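Local coordinates for actin-binding protein (Saccharomyces cerevisiae, PDB 1JO8), which regulates Arp2/3 complex-mediated actin assembly and binds actin filaments, and is represented here by its SH3 domain, through which it interacts with several partner proteins, at residues T4-Y9 with Y53-N58; E21-I26 with L40-S45; D33-G38 with L48-Y53. One frame throughout, in Å; residues are numbered along the deposited sequence.

Contact 1: residues T4-Y9 with Y53-N58. With SO4 (sulfate ion), chain C.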
loop_
_atom_site.group_PDB
_atom_site.type_symbol
_atom_site.label_atom_id
_atom_site.label_comp_id
_atom_site.label_asym_id
_atom_site.label_seq_id
_atom_site.Cartn_x
_atom_site.Cartn_y
_atom_site.Cartn_z
ATOM N N THR A 4 7.007 -2.780 2.376
ATOM C CA THR A 4 6.781 -2.473 3.783
ATOM C C THR A 4 6.440 -0.992 3.897
ATOM O O THR A 4 7.113 -0.147 3.311
ATOM C CB THR A 4 8.040 -2.770 4.615
ATOM O OG1 THR A 4 8.403 -4.143 4.422
ATOM C CG2 THR A 4 7.767 -2.590 6.091
ATOM N N ALA A 5 5.364 -0.684 4.603
ATOM C CA ALA A 5 4.987 0.702 4.814
ATOM C C ALA A 5 6.028 1.414 5.652
ATOM O O ALA A 5 6.441 0.947 6.720
ATOM C CB ALA A 5 3.643 0.757 5.525
ATOM N N GLU A 6 6.446 2.573 5.165
ATOM C CA GLU A 6 7.397 3.400 5.904
ATOM C C GLU A 6 6.688 4.377 6.829
ATOM O O GLU A 6 7.279 4.812 7.822
ATOM C CB GLU A 6 8.229 4.197 4.918
ATOM C CG GLU A 6 9.201 3.365 4.105
ATOM C CD GLU A 6 10.488 3.084 4.859
ATOM O OE1 GLU A 6 10.828 3.864 5.785
ATOM O OE2 GLU A 6 11.175 2.101 4.510
ATOM N N TYR A 7 5.442 4.726 6.507
ATOM C CA TYR A 7 4.668 5.701 7.271
ATOM C C TYR A 7 3.238 5.214 7.275
ATOM O O TYR A 7 2.824 4.524 6.343
ATOM C CB TYR A 7 4.731 7.100 6.627
ATOM C CG TYR A 7 6.138 7.604 6.437
ATOM C CD1 TYR A 7 6.865 8.006 7.536
ATOM C CD2 TYR A 7 6.764 7.610 5.194
ATOM C CE1 TYR A 7 8.168 8.461 7.430
ATOM C CE2 TYR A 7 8.094 8.047 5.075
ATOM C CZ TYR A 7 8.775 8.458 6.212
ATOM O OH TYR A 7 10.082 8.920 6.132
ATOM N N ASP A 8 2.464 5.613 8.266
ATOM C CA ASP A 8 1.039 5.336 8.289
ATOM C C ASP A 8 0.377 6.055 7.116
ATOM O O ASP A 8 0.763 7.191 6.804
ATOM C CB ASP A 8 0.355 5.896 9.554
ATOM C CG ASP A 8 0.777 5.269 10.852
ATOM O OD1 ASP A 8 1.589 4.328 10.896
ATOM O OD2 ASP A 8 0.288 5.729 11.910
ATOM N N TYR A 9 -0.624 5.439 6.499
ATOM C CA TYR A 9 -1.407 6.088 5.451
ATOM C C TYR A 9 -2.864 5.905 5.785
ATOM O O TYR A 9 -3.324 4.778 6.012
ATOM C CB TYR A 9 -1.145 5.543 4.039
ATOM C CG TYR A 9 -2.017 6.264 3.039
ATOM C CD1 TYR A 9 -1.756 7.581 2.711
ATOM C CD2 TYR A 9 -3.153 5.683 2.504
ATOM C CE1 TYR A 9 -2.576 8.297 1.883
ATOM C CE2 TYR A 9 -3.977 6.394 1.651
ATOM C CZ TYR A 9 -3.693 7.690 1.356
ATOM O OH TYR A 9 -4.509 8.454 0.537
ATOM N N TYR A 53 4.741 6.068 0.301
ATOM C CA TYR A 53 4.528 5.592 1.665
ATOM C C TYR A 53 5.146 4.218 1.934
ATOM O O TYR A 53 5.113 3.774 3.072
ATOM C CB TYR A 53 3.039 5.569 2.047
ATOM C CG TYR A 53 2.508 6.921 2.403
ATOM C CD1 TYR A 53 2.323 7.904 1.434
ATOM C CD2 TYR A 53 2.196 7.235 3.698
ATOM C CE1 TYR A 53 1.853 9.155 1.766
ATOM C CE2 TYR A 53 1.723 8.481 4.036
ATOM C CZ TYR A 53 1.558 9.440 3.065
ATOM O OH TYR A 53 1.097 10.692 3.430
ATOM N N VAL A 54 5.667 3.544 0.916
ATOM C CA VAL A 54 6.210 2.195 1.088
ATOM C C VAL A 54 7.598 2.067 0.490
ATOM O O VAL A 54 8.019 2.873 -0.338
ATOM C CB VAL A 54 5.290 1.101 0.443
ATOM C CG1 VAL A 54 3.834 1.277 0.860
ATOM C CG2 VAL A 54 5.403 1.118 -1.053
ATOM N N SER A 55 8.298 1.025 0.901
ATOM C CA SER A 55 9.589 0.654 0.360
ATOM C C SER A 55 9.547 -0.826 -0.027
ATOM O O SER A 55 9.146 -1.629 0.791
ATOM C CB SER A 55 10.646 0.893 1.419
ATOM O OG SER A 55 11.873 0.373 0.994
ATOM N N LEU A 56 9.913 -1.199 -1.252
ATOM C CA LEU A 56 9.817 -2.612 -1.659
ATOM C C LEU A 56 10.656 -3.502 -0.746
ATOM O O LEU A 56 11.739 -3.130 -0.291
ATOM C CB LEU A 56 10.215 -2.823 -3.111
ATOM C CG LEU A 56 9.422 -2.022 -4.130
ATOM C CD1 LEU A 56 9.765 -2.531 -5.527
ATOM C CD2 LEU A 56 7.940 -2.106 -3.933
ATOM N N GLY A 57 10.119 -4.680 -0.453
ATOM C CA GLY A 57 10.822 -5.658 0.371
ATOM C C GLY A 57 10.886 -5.279 1.833
ATOM O O GLY A 57 10.137 -4.398 2.297
ATOM N N ASN A 58 11.777 -5.964 2.560
ATOM C CA ASN A 58 11.942 -5.788 4.001
ATOM C C ASN A 58 12.826 -4.592 4.318
ATOM O O ASN A 58 13.831 -4.348 3.635
ATOM C CB ASN A 58 12.482 -7.086 4.656
ATOM C CG ASN A 58 11.509 -7.685 5.657
ATOM O OD1 ASN A 58 10.746 -6.989 6.318
ATOM N ND2 ASN A 58 11.539 -9.009 5.765
HETATM S S SO4 C . 12.955 3.477 -0.728
HETATM O O1 SO4 C . 12.770 4.290 0.465
HETATM O O2 SO4 C . 13.523 2.183 -0.361
HETATM O O3 SO4 C . 11.658 3.276 -1.352
HETATM O O4 SO4 C . 13.850 4.169 -1.672
#

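Contact 2: residues E21-I26 with L40-S45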
loop_
_atom_site.group_PDB
_atom_site.type_symbol
_atom_site.label_atom_id
_atom_site.label_comp_id
_atom_site.label_asym_id
_atom_site.label_seq_id
_atom_site.Cartn_x
_atom_site.Cartn_y
_atom_site.Cartn_z
ATOM N N GLU A 21 2.724 2.063 9.618
ATOM C CA GLU A 21 4.130 1.791 9.454
ATOM C C GLU A 21 4.384 0.325 9.792
ATOM O O GLU A 21 3.880 -0.204 10.788
ATOM C CB GLU A 21 4.941 2.688 10.409
ATOM C CG GLU A 21 6.447 2.654 10.109
ATOM C CD GLU A 21 7.313 3.410 11.103
ATOM O OE1 GLU A 21 6.744 4.093 11.968
ATOM O OE2 GLU A 21 8.560 3.322 11.012
ATOM N N ASN A 22 5.196 -0.315 8.967
ATOM C CA ASN A 22 5.580 -1.711 9.092
ATOM C C ASN A 22 4.596 -2.733 8.590
ATOM O O ASN A 22 4.962 -3.884 8.447
ATOM C CB ASN A 22 6.095 -2.054 10.467
ATOM C CG ASN A 22 7.382 -1.345 10.760
ATOM O OD1 ASN A 22 8.231 -1.171 9.869
ATOM N ND2 ASN A 22 7.521 -0.870 11.991
ATOM N N ASP A 23 3.393 -2.325 8.233
ATOM C CA ASP A 23 2.495 -3.254 7.559
ATOM C C ASP A 23 3.058 -3.578 6.184
ATOM O O ASP A 23 3.680 -2.738 5.548
ATOM C CB ASP A 23 1.109 -2.639 7.355
ATOM C CG ASP A 23 0.285 -2.559 8.590
ATOM O OD1 ASP A 23 0.636 -3.186 9.623
ATOM O OD2 ASP A 23 -0.777 -1.870 8.541
ATOM N N LYS A 24 2.824 -4.789 5.715
ATOM C CA LYS A 24 3.224 -5.204 4.386
ATOM C C LYS A 24 2.077 -5.076 3.384
ATOM O O LYS A 24 0.918 -5.324 3.715
ATOM C CB LYS A 24 3.728 -6.639 4.412
ATOM C CG LYS A 24 5.041 -6.783 5.150
ATOM C CD LYS A 24 5.486 -8.252 5.115
ATOM C CE LYS A 24 6.842 -8.460 5.785
ATOM N NZ LYS A 24 7.239 -9.917 5.775
ATOM N N ILE A 25 2.408 -4.613 2.190
ATOM C CA ILE A 25 1.459 -4.461 1.096
ATOM C C ILE A 25 1.987 -5.405 0.023
ATOM O O ILE A 25 3.144 -5.306 -0.384
ATOM C CB ILE A 25 1.424 -3.024 0.574
ATOM C CG1 ILE A 25 0.888 -2.070 1.620
ATOM C CG2 ILE A 25 0.503 -2.978 -0.645
ATOM C CD1 ILE A 25 1.873 -1.504 2.641
ATOM N N ILE A 26 1.146 -6.315 -0.436
ATOM C CA ILE A 26 1.552 -7.382 -1.332
ATOM C C ILE A 26 0.882 -7.269 -2.695
ATOM O O ILE A 26 -0.088 -6.521 -2.884
ATOM C CB ILE A 26 1.289 -8.777 -0.694
ATOM C CG1 ILE A 26 -0.193 -9.110 -0.668
ATOM C CG2 ILE A 26 1.883 -8.845 0.711
ATOM C CD1 ILE A 26 -0.452 -10.564 -0.251
ATOM N N LEU A 40 -3.323 -5.593 1.414
ATOM C CA LEU A 40 -2.669 -5.716 2.707
ATOM C C LEU A 40 -2.415 -7.158 3.085
ATOM O O LEU A 40 -3.328 -7.988 3.061
ATOM C CB LEU A 40 -3.471 -5.072 3.817
ATOM C CG LEU A 40 -3.699 -3.573 3.713
ATOM C CD1 LEU A 40 -4.373 -3.043 4.981
ATOM C CD2 LEU A 40 -2.450 -2.818 3.418
ATOM N N GLU A 41 -1.198 -7.449 3.523
ATOM C CA GLU A 41 -0.916 -8.762 4.059
ATOM C C GLU A 41 -1.844 -9.073 5.238
ATOM O O GLU A 41 -2.282 -10.217 5.428
ATOM C CB GLU A 41 0.542 -8.802 4.553
ATOM C CG GLU A 41 0.912 -10.113 5.216
ATOM C CD GLU A 41 2.130 -10.067 6.155
ATOM O OE1 GLU A 41 2.529 -8.984 6.630
ATOM O OE2 GLU A 41 2.726 -11.147 6.382
ATOM N N LYS A 42 -2.124 -8.082 6.069
ATOM C CA LYS A 42 -2.791 -8.414 7.328
ATOM C C LYS A 42 -4.255 -8.753 7.225
ATOM O O LYS A 42 -4.798 -9.408 8.121
ATOM C CB LYS A 42 -2.565 -7.318 8.368
ATOM C CG LYS A 42 -3.316 -6.050 8.095
ATOM C CD LYS A 42 -2.824 -4.923 9.022
ATOM C CE LYS A 42 -3.611 -3.659 8.867
ATOM N NZ LYS A 42 -3.094 -2.636 9.807
ATOM N N ASP A 43 -4.939 -8.325 6.163
ATOM C CA ASP A 43 -6.379 -8.530 6.086
ATOM C C ASP A 43 -6.945 -8.787 4.705
ATOM O O ASP A 43 -8.148 -8.937 4.583
ATOM C CB ASP A 43 -7.134 -7.373 6.767
ATOM C CG ASP A 43 -6.983 -6.037 6.089
ATOM O OD1 ASP A 43 -6.495 -5.951 4.930
ATOM O OD2 ASP A 43 -7.352 -4.992 6.684
ATOM N N GLY A 44 -6.124 -8.794 3.659
ATOM C CA GLY A 44 -6.655 -9.054 2.332
ATOM C C GLY A 44 -7.362 -7.890 1.676
ATOM O O GLY A 44 -7.852 -8.052 0.568
ATOM N N SER A 45 -7.428 -6.722 2.308
ATOM C CA SER A 45 -8.075 -5.553 1.684
ATOM C C SER A 45 -7.202 -5.073 0.528
ATOM O O SER A 45 -6.003 -5.254 0.539
ATOM C CB SER A 45 -8.331 -4.432 2.686
ATOM O OG SER A 45 -7.172 -3.943 3.286
HETATM O O HOH W 1 -0.970 -3.477 11.924
HETATM O O HOH W 2 -0.594 -5.566 6.126
HETATM O O HOH W 3 1.529 -6.722 7.566
HETATM O O HOH W 4 5.414 -11.348 7.205
#

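Contact 3: residues D33-G38 with L48-Y53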
loop_
_atom_site.group_PDB
_atom_site.type_symbol
_atom_site.label_atom_id
_atom_site.label_comp_id
_atom_site.label_asym_id
_atom_site.label_seq_id
_atom_site.Cartn_x
_atom_site.Cartn_y
_atom_site.Cartn_z
ATOM N N ASP A 33 2.353 6.311 -11.739
ATOM C CA ASP A 33 3.660 6.682 -11.206
ATOM C C ASP A 33 3.595 6.961 -9.711
ATOM O O ASP A 33 4.501 6.616 -8.967
ATOM C CB ASP A 33 4.187 7.972 -11.859
ATOM C CG ASP A 33 4.570 7.804 -13.296
ATOM O OD1 ASP A 33 4.850 6.681 -13.743
ATOM O OD2 ASP A 33 4.646 8.791 -14.052
ATOM N N ASP A 34 2.529 7.623 -9.275
ATOM C CA ASP A 34 2.403 8.110 -7.901
ATOM C C ASP A 34 1.463 7.305 -7.018
ATOM O O ASP A 34 1.467 7.458 -5.791
ATOM C CB ASP A 34 1.940 9.575 -7.933
ATOM C CG ASP A 34 2.897 10.440 -8.701
ATOM O OD1 ASP A 34 4.096 10.371 -8.369
ATOM O OD2 ASP A 34 2.568 11.163 -9.671
ATOM N N TRP A 35 0.631 6.496 -7.646
ATOM C CA TRP A 35 -0.349 5.700 -6.942
ATOM C C TRP A 35 -0.226 4.274 -7.437
ATOM O O TRP A 35 -0.230 4.043 -8.650
ATOM C CB TRP A 35 -1.751 6.218 -7.234
ATOM C CG TRP A 35 -2.032 7.533 -6.597
ATOM C CD1 TRP A 35 -1.766 8.768 -7.101
ATOM C CD2 TRP A 35 -2.583 7.735 -5.299
ATOM N NE1 TRP A 35 -2.144 9.733 -6.197
ATOM C CE2 TRP A 35 -2.663 9.125 -5.083
ATOM C CE3 TRP A 35 -3.077 6.884 -4.319
ATOM C CZ2 TRP A 35 -3.188 9.671 -3.902
ATOM C CZ3 TRP A 35 -3.610 7.433 -3.170
ATOM C CH2 TRP A 35 -3.663 8.803 -2.973
ATOM N N TRP A 36 -0.123 3.332 -6.502
ATOM C CA TRP A 36 -0.029 1.931 -6.811
ATOM C C TRP A 36 -1.233 1.234 -6.217
ATOM O O TRP A 36 -1.891 1.750 -5.325
ATOM C CB TRP A 36 1.246 1.304 -6.274
ATOM C CG TRP A 36 2.509 1.882 -6.862
ATOM C CD1 TRP A 36 2.616 2.589 -8.021
ATOM C CD2 TRP A 36 3.838 1.787 -6.331
ATOM N NE1 TRP A 36 3.928 2.933 -8.251
ATOM C CE2 TRP A 36 4.698 2.460 -7.228
ATOM C CE3 TRP A 36 4.386 1.216 -5.193
ATOM C CZ2 TRP A 36 6.061 2.559 -7.022
ATOM C CZ3 TRP A 36 5.763 1.309 -5.007
ATOM C CH2 TRP A 36 6.570 1.982 -5.909
ATOM N N LEU A 37 -1.519 0.058 -6.740
ATOM C CA LEU A 37 -2.558 -0.795 -6.221
ATOM C C LEU A 37 -1.897 -1.952 -5.459
ATOM O O LEU A 37 -0.907 -2.507 -5.938
ATOM C CB LEU A 37 -3.344 -1.365 -7.367
ATOM C CG LEU A 37 -4.531 -2.280 -7.183
ATOM C CD1 LEU A 37 -5.593 -1.799 -6.250
ATOM C CD2 LEU A 37 -5.074 -2.747 -8.522
ATOM N N GLY A 38 -2.447 -2.330 -4.320
ATOM C CA GLY A 38 -1.916 -3.470 -3.614
ATOM C C GLY A 38 -2.925 -4.054 -2.653
ATOM O O GLY A 38 -4.053 -3.568 -2.545
ATOM N N LEU A 48 -5.807 1.525 -3.625
ATOM C CA LEU A 48 -4.759 2.419 -4.045
ATOM C C LEU A 48 -4.050 3.044 -2.860
ATOM O O LEU A 48 -4.641 3.248 -1.786
ATOM C CB LEU A 48 -5.363 3.542 -4.883
ATOM C CG LEU A 48 -5.893 3.161 -6.253
ATOM C CD1 LEU A 48 -6.704 4.299 -6.804
ATOM C CD2 LEU A 48 -4.738 2.820 -7.187
ATOM N N PHE A 49 -2.789 3.399 -3.066
ATOM C CA PHE A 49 -2.029 4.061 -2.032
ATOM C C PHE A 49 -0.917 4.842 -2.697
ATOM O O PHE A 49 -0.490 4.479 -3.808
ATOM C CB PHE A 49 -1.469 3.063 -1.015
ATOM C CG PHE A 49 -0.506 2.074 -1.596
ATOM C CD1 PHE A 49 -0.933 0.930 -2.248
ATOM C CD2 PHE A 49 0.848 2.316 -1.553
ATOM C CE1 PHE A 49 -0.020 0.053 -2.805
ATOM C CE2 PHE A 49 1.744 1.443 -2.110
ATOM C CZ PHE A 49 1.321 0.313 -2.738
ATOM N N PRO A 50 -0.445 5.915 -2.061
ATOM C CA PRO A 50 0.623 6.713 -2.664
ATOM C C PRO A 50 1.927 5.961 -2.535
ATOM O O PRO A 50 2.301 5.460 -1.481
ATOM C CB PRO A 50 0.610 8.011 -1.833
ATOM C CG PRO A 50 -0.621 7.960 -1.013
ATOM C CD PRO A 50 -0.900 6.501 -0.785
ATOM N N SER A 51 2.640 5.845 -3.649
ATOM C CA SER A 51 3.822 4.997 -3.696
ATOM C C SER A 51 4.918 5.395 -2.714
ATOM O O SER A 51 5.663 4.537 -2.229
ATOM C CB SER A 51 4.369 4.987 -5.112
ATOM O OG SER A 51 4.870 6.257 -5.433
ATOM N N ASN A 52 5.031 6.679 -2.387
ATOM C CA ASN A 52 6.094 7.104 -1.495
ATOM C C ASN A 52 5.880 6.668 -0.033
ATOM O O ASN A 52 6.745 6.856 0.810
ATOM C CB ASN A 52 6.330 8.642 -1.609
ATOM C CG ASN A 52 6.688 9.108 -3.084
ATOM O OD1 ASN A 52 7.835 9.364 -3.380
ATOM N ND2 ASN A 52 5.690 9.197 -3.976
ATOM N N TYR A 53 4.741 6.068 0.301
ATOM C CA TYR A 53 4.528 5.592 1.665
ATOM C C TYR A 53 5.146 4.218 1.934
ATOM O O TYR A 53 5.113 3.774 3.072
ATOM C CB TYR A 53 3.039 5.569 2.047
ATOM C CG TYR A 53 2.508 6.921 2.403
ATOM C CD1 TYR A 53 2.323 7.904 1.434
ATOM C CD2 TYR A 53 2.196 7.235 3.698
ATOM C CE1 TYR A 53 1.853 9.155 1.766
ATOM C CE2 TYR A 53 1.723 8.481 4.036
ATOM C CZ TYR A 53 1.558 9.440 3.065
ATOM O OH TYR A 53 1.097 10.692 3.430
HETATM O O HOH W 5 5.893 8.957 -6.963
#

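Contact 1: residues T4-Y9 with Y53-N58
The contact joins the first and last strands of the SH3 barrel at the start of the RT loop. It includes Y7 and Y9 of the ALYDY-type motif, which reads AEYDY here. T4 and S55 form an antiparallel hydrogen-bonded pair. T4 N donates to S55 O at 2.9 Å, and S55 N returns a bond to T4 O. A5 and V54 follow as a non-hydrogen-bonded pair. Past them, E6 N meets Y53 O in the carbonyl plane at 2.8 Å. T4 OG1 is anti to the carbonyl carbon. From there it donates to G57 O at 2.8 Å and ties down the C-terminal tail. The aromatic part is a T-shaped stack. Y9 has CG anti to the backbone N (chi1 179°), and its edge points at the face of Y53. CD1 lies over the centre of that ring. The centroids are 5.1 Å apart and the planes make 73°. Y7 CB packs on Y53 CD2 at 3.9 Å. Y9 OH is held by E16. S55 OG donates to O2 of a sulfate ion at 2.8 Å, probably taken up from the crystallisation liquor. The backbone bonds join the first and last strands, and E6 N to Y53 O carries the pairing on to Y53. Aromatic rings ending in hydroxyls suit a proline-rich peptide, and as in other SH3 domains Y7, Y9 and Y53 probably line the grooves that receive it.

Contact 2: residues E21-I26 with L40-S45
E41 has the most surface buried here, and it lies against K24. The two side chains run alongside each other and point the same way. E41 has CG anti to the backbone N (chi1 176°) and an extended chain, which lays OE1 against the aliphatic part of K24. E41 OE1 is 3.4 Å from K24 CD. The charged ends are not in direct contact. One water links K24 NZ to E41 OE2, and another links K24 N to E41 OE1. K24 also makes a cation-pi contact with W2. In the backbone, E41 N donates to K24 O at 3.0 Å, well above the carbonyl plane. A further water donates to K24 O and accepts from K42 N, so two donors grip this oxygen. The contact lies where strand 24-29 meets the end of strand 35-40, at the distal loop of the SH3 fold. Within the loop, D43 OD1 accepts from S45 N, an Asx turn, and also from S45 OG. L40 pairs with I25 as an antiparallel non-hydrogen-bonded pair, and both side chains face the core. L40 CD2 touches I25 CG1 at 3.9 Å, and L40 also packs on L17 and F19. D23 makes a salt bridge to K42, with OD2 2.7 Å from NZ. The ammonium comes from above the carboxylate plane. Another water spans D23 OD1 and K42 NZ. D23 OD2 also accepts from V20 N. An alanine for D23 removes the carboxylate that bonds K42 NZ and V20 N, and would probably leave the K42 side chain less fixed.

Contact 3: residues D33-G38 with L48-Y53
Two neighbouring tryptophans lie on opposite faces of the hairpin formed by strands 35-40 and 46-50. W35 packs mainly on P50, W36 mainly on S51 and F49. W35 shares its face with P50, L37 and L48. It runs alongside P50, pointing the same way. P50 CG sits over the six-membered ring, 4.0 Å from its centroid, in a CH-pi contact. W35 CE3 also touches L48 CB at 4.1 Å. W36 is on the other face with F49. Its first torsion is close to that of W35, but chi2 is -19° against 87°, so the indole is turned differently. S51 CB sits almost directly over the six-membered ring, 3.4 Å from its centroid, in a second CH-pi contact. F49 crosses W36 obliquely. Its CZ lies at the edge of the indole and packs on W36 CB at 3.7 Å. G38 N lies in the plane of the F49 ring, at its edge. A CB at G38 would come within 3.2 Å of F49 CE1, which is tight. The backbone bonds fix this register. W36 N donates to F49 O at 3.0 Å, and F49 N donates to W36 O. S51 N donates to D34 O at 2.9 Å, where the 3-10 turn 51-53 begins. A water links D34 OD1 and N52 ND2. W35 and P50, with Y9 beside them, probably form part of the peptide-binding surface, as in other SH3 domains. Around the hairpin, Y9 packs on W35 and P50, while W36 meets F30 edge-to-face. F49 reaches I25 of strand 24-29, and strand 54-56 brings V54 against both W36 and F49.

All three contacts belong to one antiparallel SH3 sheet. Contacts 2 and 3 are both nested within the loop closed by contact 1. Contacts 1 and 2 have centres about 10 Å apart and meet through two probable hydrogen bonds, A5 N to D23 O and E21 N to D8 OD1, both 2.8 Å. Contacts 1 and 3 share Y53, and their centres are also about 10 Å apart. There Y9 CE1 touches P50 CG at 3.5 Å, and Y9 OH comes 3.6 Å from W35 CH2. In SH3 domains this aromatic and proline cluster is the usual peptide-binding surface. Contacts 2 and 3 lie about 13 Å apart, centre to centre, and meet in the core where I25 CG2 packs on F49 CE1.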